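Local coordinates for protein ABC-type phosphate transport system, periplasmic component (Lactobacillus brevis, PDB 4ECF) that probably binds inorganic phosphate as the solute-binding component of the PstSACB ABC transporter, which imports it across the cytoplasmic membrane, at residues 46-51 with 71-76; 59-64 with 75-80. All coordinates share one frame; numbering follows the deposited sequence.

From the N terminus the chain passes through helix 41-50, whose C-terminal end, with G51 just after it, makes up 46-51, then strand 55-58, the loop holding 59-64, and strand 73-87. Contact 1 closes the 19 residues between 46-51 and 71-76; contact 2 closes the 10 between 59-64 and 75-80. The two closures cross, because 59-64 lies within the first loop while 75-80 runs on beyond 71-76, with D75 and H76 common to both. Their centres are about 11 Å apart, and they meet where L73 CD1 packs on A62 CB at 3.9 Å. Together they fasten the helix end and the loop after strand 55-58 to the start of strand 73-87.

Contact 1. Residues 46-51 with 71-76; sequences SQIQEG and RQLVDH. With EDO (1,2-ethanediol), chain E.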
ATOM      1  N   SER A  46      -4.739  15.092  -1.216  1.00 16.37           N
ATOM      2  CA  SER A  46      -5.260  16.405  -0.827  1.00 18.31           C
ATOM      3  C   SER A  46      -4.172  17.472  -0.719  1.00 17.13           C
ATOM      4  O   SER A  46      -4.374  18.622  -1.166  1.00 18.47           O
ATOM      5  CB  SER A  46      -6.011  16.292   0.506  1.00 19.54           C
ATOM      6  OG  SER A  46      -7.179  15.497   0.335  1.00 21.26           O
ATOM      7  N   GLN A  47      -3.005  17.104  -0.187  1.00 17.42           N
ATOM      8  CA  GLN A  47      -1.933  18.094   0.016  1.00 16.24           C
ATOM      9  C   GLN A  47      -1.271  18.487  -1.314  1.00 16.35           C
ATOM     10  O   GLN A  47      -0.974  19.655  -1.523  1.00 16.69           O
ATOM     11  CB  GLN A  47      -0.881  17.591   0.990  1.00 17.45           C
ATOM     12  CG  GLN A  47      -1.420  17.489   2.420  1.00 17.72           C
ATOM     13  CD  GLN A  47      -1.765  18.844   2.974  1.00 26.26           C
ATOM     14  OE1 GLN A  47      -0.873  19.649   3.215  1.00 31.83           O
ATOM     15  NE2 GLN A  47      -3.059  19.092   3.190  1.00 35.09           N
ATOM     16  N   ILE A  48      -1.128  17.535  -2.218  1.00 15.54           N
ATOM     17  CA  ILE A  48      -0.540  17.886  -3.510  1.00 15.84           C
ATOM     18  C   ILE A  48      -1.510  18.765  -4.307  1.00 16.48           C
ATOM     19  O   ILE A  48      -1.090  19.754  -4.951  1.00 17.79           O
ATOM     20  CB  ILE A  48       0.018  16.669  -4.285  1.00 15.42           C
ATOM     21  CG1 ILE A  48       0.888  17.136  -5.483  1.00 15.80           C
ATOM     22  CG2 ILE A  48      -1.081  15.755  -4.808  1.00 15.67           C
ATOM     23  CD1 ILE A  48       2.125  17.932  -5.061  1.00 16.07           C
ATOM     24  N   GLN A  49      -2.805  18.450  -4.265  1.00 15.71           N
ATOM     25  CA  GLN A  49      -3.807  19.321  -4.918  1.00 18.56           C
ATOM     26  C   GLN A  49      -3.751  20.736  -4.385  1.00 21.60           C
ATOM     27  O   GLN A  49      -3.895  21.700  -5.145  1.00 21.02           O
ATOM     28  CB  GLN A  49      -5.212  18.760  -4.813  1.00 21.73           C
ATOM     29  CG  GLN A  49      -6.330  19.738  -5.074  1.00 24.93           C
ATOM     30  CD  GLN A  49      -7.630  19.019  -5.337  1.00 25.57           C
ATOM     31  OE1 GLN A  49      -7.802  18.498  -6.429  1.00 30.41           O
ATOM     32  NE2 GLN A  49      -8.530  18.955  -4.344  1.00 29.24           N
ATOM     33  N   GLU A  50      -3.574  20.855  -3.071  1.00 19.66           N
ATOM     34  CA  GLU A  50      -3.471  22.178  -2.430  1.00 20.58           C
ATOM     35  C   GLU A  50      -2.179  22.921  -2.769  1.00 22.92           C
ATOM     36  O   GLU A  50      -2.059  24.125  -2.515  1.00 21.84           O
ATOM     37  CB  GLU A  50      -3.611  21.993  -0.907  1.00 25.35           C
ATOM     38  CG  GLU A  50      -3.801  23.277  -0.146  1.00 31.15           C
ATOM     39  CD  GLU A  50      -4.136  23.091   1.333  1.00 34.23           C
ATOM     40  OE1 GLU A  50      -4.558  21.989   1.744  1.00 36.68           O
ATOM     41  OE2 GLU A  50      -3.978  24.074   2.085  1.00 29.81           O
ATOM     42  N   GLY A  51      -1.185  22.205  -3.285  1.00 20.20           N
ATOM     43  CA  GLY A  51       0.120  22.751  -3.562  1.00 20.36           C
ATOM     44  C   GLY A  51       0.882  23.002  -2.271  1.00 19.01           C
ATOM     45  O   GLY A  51       1.737  23.872  -2.203  1.00 22.23           O
ATOM     46  N   ARG A  71      -6.853  16.361 -13.253  1.00 30.59           N
ATOM     47  CA  ARG A  71      -6.293  17.047 -14.429  1.00 33.16           C
ATOM     48  C   ARG A  71      -5.270  18.163 -14.106  1.00 33.20           C
ATOM     49  O   ARG A  71      -4.579  18.616 -15.002  1.00 34.75           O
ATOM     50  CB  ARG A  71      -7.413  17.586 -15.327  1.00 43.47           C
ATOM     51  CG  ARG A  71      -8.176  16.484 -16.055  1.00 53.46           C
ATOM     52  CD  ARG A  71      -8.554  16.890 -17.478  1.00 75.47           C
ATOM     53  NE  ARG A  71      -9.810  17.644 -17.547  1.00 88.42           N
ATOM     54  CZ  ARG A  71     -10.151  18.476 -18.535  1.00 92.56           C
ATOM     55  NH1 ARG A  71      -9.330  18.700 -19.559  1.00 87.24           N
ATOM     56  NH2 ARG A  71     -11.323  19.102 -18.494  1.00 94.61           N
ATOM     57  N   GLN A  72      -5.167  18.605 -12.860  1.00 27.86           N
ATOM     58  CA  GLN A  72      -4.137  19.549 -12.482  1.00 29.73           C
ATOM     59  C   GLN A  72      -2.889  18.841 -11.882  1.00 23.96           C
ATOM     60  O   GLN A  72      -1.868  19.480 -11.612  1.00 25.08           O
ATOM     61  CB  GLN A  72      -4.689  20.662 -11.573  1.00 47.59           C
ATOM     62  CG  GLN A  72      -5.095  20.257 -10.162  1.00 60.21           C
ATOM     63  CD  GLN A  72      -5.336  21.457  -9.228  1.00 74.66           C
ATOM     64  OE1 GLN A  72      -4.725  21.566  -8.151  1.00 60.76           O
ATOM     65  NE2 GLN A  72      -6.224  22.360  -9.642  1.00 79.27           N
ATOM     66  N   LEU A  73      -2.978  17.525 -11.707  1.00 21.35           N
ATOM     67  CA  LEU A  73      -1.872  16.756 -11.191  1.00 19.85           C
ATOM     68  C   LEU A  73      -1.218  16.008 -12.318  1.00 21.71           C
ATOM     69  O   LEU A  73      -1.839  15.742 -13.351  1.00 24.85           O
ATOM     70  CB  LEU A  73      -2.345  15.784 -10.114  1.00 21.18           C
ATOM     71  CG  LEU A  73      -3.094  16.404  -8.931  1.00 21.24           C
ATOM     72  CD1 LEU A  73      -3.564  15.341  -7.920  1.00 19.91           C
ATOM     73  CD2 LEU A  73      -2.224  17.452  -8.272  1.00 18.63           C
ATOM     74  N   VAL A  74       0.058  15.680 -12.112  1.00 18.56           N
ATOM     75  CA  VAL A  74       0.829  14.864 -13.048  1.00 17.37           C
ATOM     76  C   VAL A  74       1.279  13.576 -12.342  1.00 17.44           C
ATOM     77  O   VAL A  74       1.976  13.615 -11.335  1.00 19.10           O
ATOM     78  CB  VAL A  74       2.048  15.587 -13.623  1.00 20.75           C
ATOM     79  CG1 VAL A  74       2.820  14.693 -14.583  1.00 20.53           C
ATOM     80  CG2 VAL A  74       1.593  16.870 -14.345  1.00 18.66           C
ATOM     81  N   ASP A  75       0.855  12.453 -12.901  1.00 16.78           N
ATOM     82  CA  ASP A  75       1.155  11.123 -12.405  1.00 17.32           C
ATOM     83  C   ASP A  75       2.582  10.692 -12.729  1.00 16.89           C
ATOM     84  O   ASP A  75       3.125  11.030 -13.795  1.00 18.38           O
ATOM     85  CB  ASP A  75       0.130  10.129 -13.013  1.00 19.04           C
ATOM     86  CG  ASP A  75       0.117   8.784 -12.307  1.00 23.93           C
ATOM     87  OD1 ASP A  75       0.670   8.707 -11.193  1.00 18.80           O
ATOM     88  OD2 ASP A  75      -0.452   7.820 -12.871  1.00 24.55           O
ATOM     89  N   HIS A  76       3.178   9.944 -11.817  1.00 16.06           N
ATOM     90  CA  HIS A  76       4.452   9.251 -12.068  1.00 17.45           C
ATOM     91  C   HIS A  76       4.390   7.951 -11.339  1.00 18.04           C
ATOM     92  O   HIS A  76       4.333   7.927 -10.110  1.00 19.63           O
ATOM     93  CB  HIS A  76       5.666  10.032 -11.574  1.00 16.49           C
ATOM     94  CG  HIS A  76       5.715  11.476 -12.033  1.00 15.79           C
ATOM     95  ND1 HIS A  76       5.041  12.475 -11.403  1.00 17.50           N
ATOM     96  CD2 HIS A  76       6.374  12.045 -13.101  1.00 17.70           C
ATOM     97  CE1 HIS A  76       5.281  13.640 -12.039  1.00 16.10           C
ATOM     98  NE2 HIS A  76       6.105  13.381 -13.084  1.00 17.05           N
TER
HETATM   99  C1  EDO E 303       2.506  19.741   5.603  1.00 35.47           C
HETATM  100  O1  EDO E 303       3.228  19.251   6.738  1.00 50.69           O
HETATM  101  C2  EDO E 303       2.448  18.668   4.538  1.00 34.93           C
HETATM  102  O2  EDO E 303       1.135  18.485   3.975  1.00 37.83           O
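L73 reaches from the start of strand 73-87 to the last turn of helix 41-50 and forks against I48 and Q49. Its CB points toward the helix, and CG, anti to the carbonyl carbon (chi1 -56°), carries both methyls on to it. L73 CD1 meets I48 CG2 at 4.0 Å. L73 CD2 reaches the same I48 CG2, also at 4.0 Å, and lies 4.2 Å from Q49 CA, so one methyl of I48 faces both branches of the leucine. Beside this apolar fork, Q72 crosses Q49 at about a right angle, their amide planes 74° apart. Q72 OE1 stops 3.1 Å from Q49 O, acceptor against acceptor, and 3.9 Å from Q49 CG. The amide of Q49 is gripped at both ends by the intervening loop, OE1 taking the N-H of N69 and NE2 giving to G67 O. G51, with positive phi, ends the helix in a Schellman motif. Away from the strand, Q47 OE1 accepts from O2 of a 1,2-ethanediol, probably a crystallisation additive, at a doubtfully short 2.4 Å. An alanine in place of Q47 removes the amide, and the diol O2 would probably be left without this acceptor. The helix end is thus joined to the strand by leucine-isoleucine packing, while the two facing oxygens, with no proton to share between them, are probably tolerated because K213 NZ donates to Q49 O and, weakly, to Q72 OE1.

Contact 2. Residues 59-64 with 75-80; sequences DLFAGE and DHRVAV
F61 sets the far end of its ring, CZ, against one face of the R77 guanidinium. F61 CZ is 3.6 Å from R77 NH1 and sits off-centre on that face. Seen from the phenylalanine, NH1 arrives at the ring edge, near its plane, with the ring and guanidinium planes 67° apart. The bend of the arginine at chi3 (-79°) swings its flat group across that edge. This tightest approach, F61 CZ to R77 NH1, is itself at the surface, since R77 is exposed. D75 sits more loosely: its OD2 lies 3.8 Å from F61 CE2, approaching obliquely, while OD1 is hydrogen-bonded to H209 ND1. Within its own loop, the backbone of F61 is bonded at both N and O: F61 N gives to E64 OE2 at 2.9 Å, coming from above the carboxylate plane, and E64 N returns a bond to F61 O at 3.0 Å, closing the 3-10 turn. Strand 205-213 adds two ring contacts, H209 edge-to-face with F61 and Y207 cation-pi with R77. The same strand pairs antiparallel with 73-87, whose residues H76 and V78 also touch helix 218-228. Elsewhere in the loop, L60 packs on helix 132-140, and D59 lies close to a bound phosphate ion.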
ATOM      1  N   ASP A  59      -1.201   5.380  -3.330  1.00 16.18           N
ATOM      2  CA  ASP A  59      -1.464   4.024  -3.854  1.00 15.25           C
ATOM      3  C   ASP A  59      -2.574   3.970  -4.868  1.00 15.69           C
ATOM      4  O   ASP A  59      -2.859   2.892  -5.414  1.00 17.26           O
ATOM      5  CB  ASP A  59      -1.857   3.034  -2.712  1.00 15.59           C
ATOM      6  CG  ASP A  59      -1.012   3.181  -1.495  1.00 15.78           C
ATOM      7  OD1 ASP A  59       0.214   3.279  -1.605  1.00 17.17           O
ATOM      8  OD2 ASP A  59      -1.592   3.120  -0.378  1.00 16.38           O
ATOM      9  N   LEU A  60      -3.230   5.095  -5.108  1.00 17.48           N
ATOM     10  CA  LEU A  60      -4.397   5.168  -5.980  1.00 16.21           C
ATOM     11  C   LEU A  60      -4.174   6.174  -7.121  1.00 17.63           C
ATOM     12  O   LEU A  60      -3.410   7.155  -6.991  1.00 17.66           O
ATOM     13  CB  LEU A  60      -5.651   5.583  -5.196  1.00 16.79           C
ATOM     14  CG  LEU A  60      -6.000   4.724  -3.984  1.00 16.56           C
ATOM     15  CD1 LEU A  60      -7.230   5.304  -3.257  1.00 18.07           C
ATOM     16  CD2 LEU A  60      -6.201   3.233  -4.369  1.00 17.18           C
ATOM     17  N   PHE A  61      -4.877   5.989  -8.224  1.00 19.02           N
ATOM     18  CA  PHE A  61      -4.991   7.073  -9.215  1.00 18.73           C
ATOM     19  C   PHE A  61      -5.729   8.259  -8.588  1.00 18.27           C
ATOM     20  O   PHE A  61      -6.677   8.047  -7.791  1.00 18.36           O
ATOM     21  CB  PHE A  61      -5.678   6.576 -10.490  1.00 21.43           C
ATOM     22  CG  PHE A  61      -4.810   5.670 -11.318  1.00 22.04           C
ATOM     23  CD1 PHE A  61      -4.699   4.317 -11.022  1.00 21.43           C
ATOM     24  CD2 PHE A  61      -4.107   6.156 -12.392  1.00 21.99           C
ATOM     25  CE1 PHE A  61      -3.911   3.476 -11.787  1.00 24.63           C
ATOM     26  CE2 PHE A  61      -3.303   5.321 -13.162  1.00 25.61           C
ATOM     27  CZ  PHE A  61      -3.227   3.973 -12.861  1.00 23.84           C
ATOM     28  N   ALA A  62      -5.331   9.488  -8.955  1.00 20.29           N
ATOM     29  CA  ALA A  62      -5.867  10.681  -8.309  1.00 21.20           C
ATOM     30  C   ALA A  62      -7.388  10.764  -8.415  1.00 21.67           C
ATOM     31  O   ALA A  62      -8.085  11.103  -7.415  1.00 24.31           O
ATOM     32  CB  ALA A  62      -5.225  11.936  -8.858  1.00 20.97           C
ATOM     33  N   GLY A  63      -7.906  10.375  -9.582  1.00 20.70           N
ATOM     34  CA  GLY A  63      -9.359  10.350  -9.833  1.00 25.06           C
ATOM     35  C   GLY A  63     -10.214   9.407  -8.998  1.00 25.69           C
ATOM     36  O   GLY A  63     -11.448   9.545  -9.003  1.00 27.23           O
ATOM     37  N   GLU A  64      -9.589   8.460  -8.294  1.00 25.27           N
ATOM     38  CA  GLU A  64     -10.275   7.539  -7.374  1.00 24.73           C
ATOM     39  C   GLU A  64     -10.776   8.187  -6.081  1.00 28.56           C
ATOM     40  O   GLU A  64     -11.591   7.603  -5.388  1.00 29.83           O
ATOM     41  CB  GLU A  64      -9.373   6.337  -7.046  1.00 25.68           C
ATOM     42  CG  GLU A  64      -9.012   5.510  -8.278  1.00 28.00           C
ATOM     43  CD  GLU A  64      -8.240   4.263  -7.921  1.00 27.44           C
ATOM     44  OE1 GLU A  64      -8.780   3.458  -7.130  1.00 30.33           O
ATOM     45  OE2 GLU A  64      -7.083   4.104  -8.372  1.00 23.44           O
ATOM     46  N   ASP A  75       0.855  12.453 -12.901  1.00 16.78           N
ATOM     47  CA  ASP A  75       1.155  11.123 -12.405  1.00 17.32           C
ATOM     48  C   ASP A  75       2.582  10.692 -12.729  1.00 16.89           C
ATOM     49  O   ASP A  75       3.125  11.030 -13.795  1.00 18.38           O
ATOM     50  CB  ASP A  75       0.130  10.129 -13.013  1.00 19.04           C
ATOM     51  CG  ASP A  75       0.117   8.784 -12.307  1.00 23.93           C
ATOM     52  OD1 ASP A  75       0.670   8.707 -11.193  1.00 18.80           O
ATOM     53  OD2 ASP A  75      -0.452   7.820 -12.871  1.00 24.55           O
ATOM     54  N   HIS A  76       3.178   9.944 -11.817  1.00 16.06           N
ATOM     55  CA  HIS A  76       4.452   9.251 -12.068  1.00 17.45           C
ATOM     56  C   HIS A  76       4.390   7.951 -11.339  1.00 18.04           C
ATOM     57  O   HIS A  76       4.333   7.927 -10.110  1.00 19.63           O
ATOM     58  CB  HIS A  76       5.666  10.032 -11.574  1.00 16.49           C
ATOM     59  CG  HIS A  76       5.715  11.476 -12.033  1.00 15.79           C
ATOM     60  ND1 HIS A  76       5.041  12.475 -11.403  1.00 17.50           N
ATOM     61  CD2 HIS A  76       6.374  12.045 -13.101  1.00 17.70           C
ATOM     62  CE1 HIS A  76       5.281  13.640 -12.039  1.00 16.10           C
ATOM     63  NE2 HIS A  76       6.105  13.381 -13.084  1.00 17.05           N
ATOM     64  N   ARG A  77       4.246   6.863 -12.064  1.00 16.80           N
ATOM     65  CA  ARG A  77       4.215   5.543 -11.422  1.00 16.23           C
ATOM     66  C   ARG A  77       5.620   5.009 -11.220  1.00 16.98           C
ATOM     67  O   ARG A  77       6.469   5.154 -12.118  1.00 17.93           O
ATOM     68  CB  ARG A  77       3.316   4.569 -12.183  1.00 16.35           C
ATOM     69  CG  ARG A  77       1.844   4.759 -11.877  1.00 19.79           C
ATOM     70  CD  ARG A  77       0.969   3.748 -12.587  1.00 19.49           C
ATOM     71  NE  ARG A  77       0.749   4.082 -14.001  1.00 20.01           N
ATOM     72  CZ  ARG A  77       0.039   3.318 -14.813  1.00 19.54           C
ATOM     73  NH1 ARG A  77      -0.451   2.163 -14.376  1.00 21.02           N
ATOM     74  NH2 ARG A  77      -0.169   3.692 -16.060  1.00 20.16           N
ATOM     75  N   VAL A  78       5.886   4.401 -10.057  1.00 16.39           N
ATOM     76  CA  VAL A  78       7.242   4.031  -9.665  1.00 14.85           C
ATOM     77  C   VAL A  78       7.390   2.593  -9.214  1.00 17.01           C
ATOM     78  O   VAL A  78       8.494   2.096  -9.087  1.00 19.58           O
ATOM     79  CB  VAL A  78       7.757   5.003  -8.579  1.00 14.31           C
ATOM     80  CG1 VAL A  78       7.719   6.451  -9.075  1.00 16.47           C
ATOM     81  CG2 VAL A  78       7.020   4.865  -7.237  1.00 16.15           C
ATOM     82  N   ALA A  79       6.272   1.913  -8.978  1.00 17.60           N
ATOM     83  CA  ALA A  79       6.334   0.579  -8.371  1.00 16.48           C
ATOM     84  C   ALA A  79       4.923   0.006  -8.345  1.00 16.87           C
ATOM     85  O   ALA A  79       3.944   0.726  -8.593  1.00 17.02           O
ATOM     86  CB  ALA A  79       6.885   0.669  -6.950  1.00 18.30           C
ATOM     87  N   VAL A  80       4.853  -1.298  -8.100  1.00 16.99           N
ATOM     88  CA  VAL A  80       3.611  -1.979  -7.699  1.00 17.12           C
ATOM     89  C   VAL A  80       3.857  -2.467  -6.270  1.00 15.10           C
ATOM     90  O   VAL A  80       4.967  -2.919  -5.910  1.00 17.71           O
ATOM     91  CB  VAL A  80       3.258  -3.139  -8.648  1.00 18.80           C
ATOM     92  CG1 VAL A  80       2.226  -4.079  -8.011  1.00 18.65           C
ATOM     93  CG2 VAL A  80       2.839  -2.566 -10.010  1.00 18.78           C
TER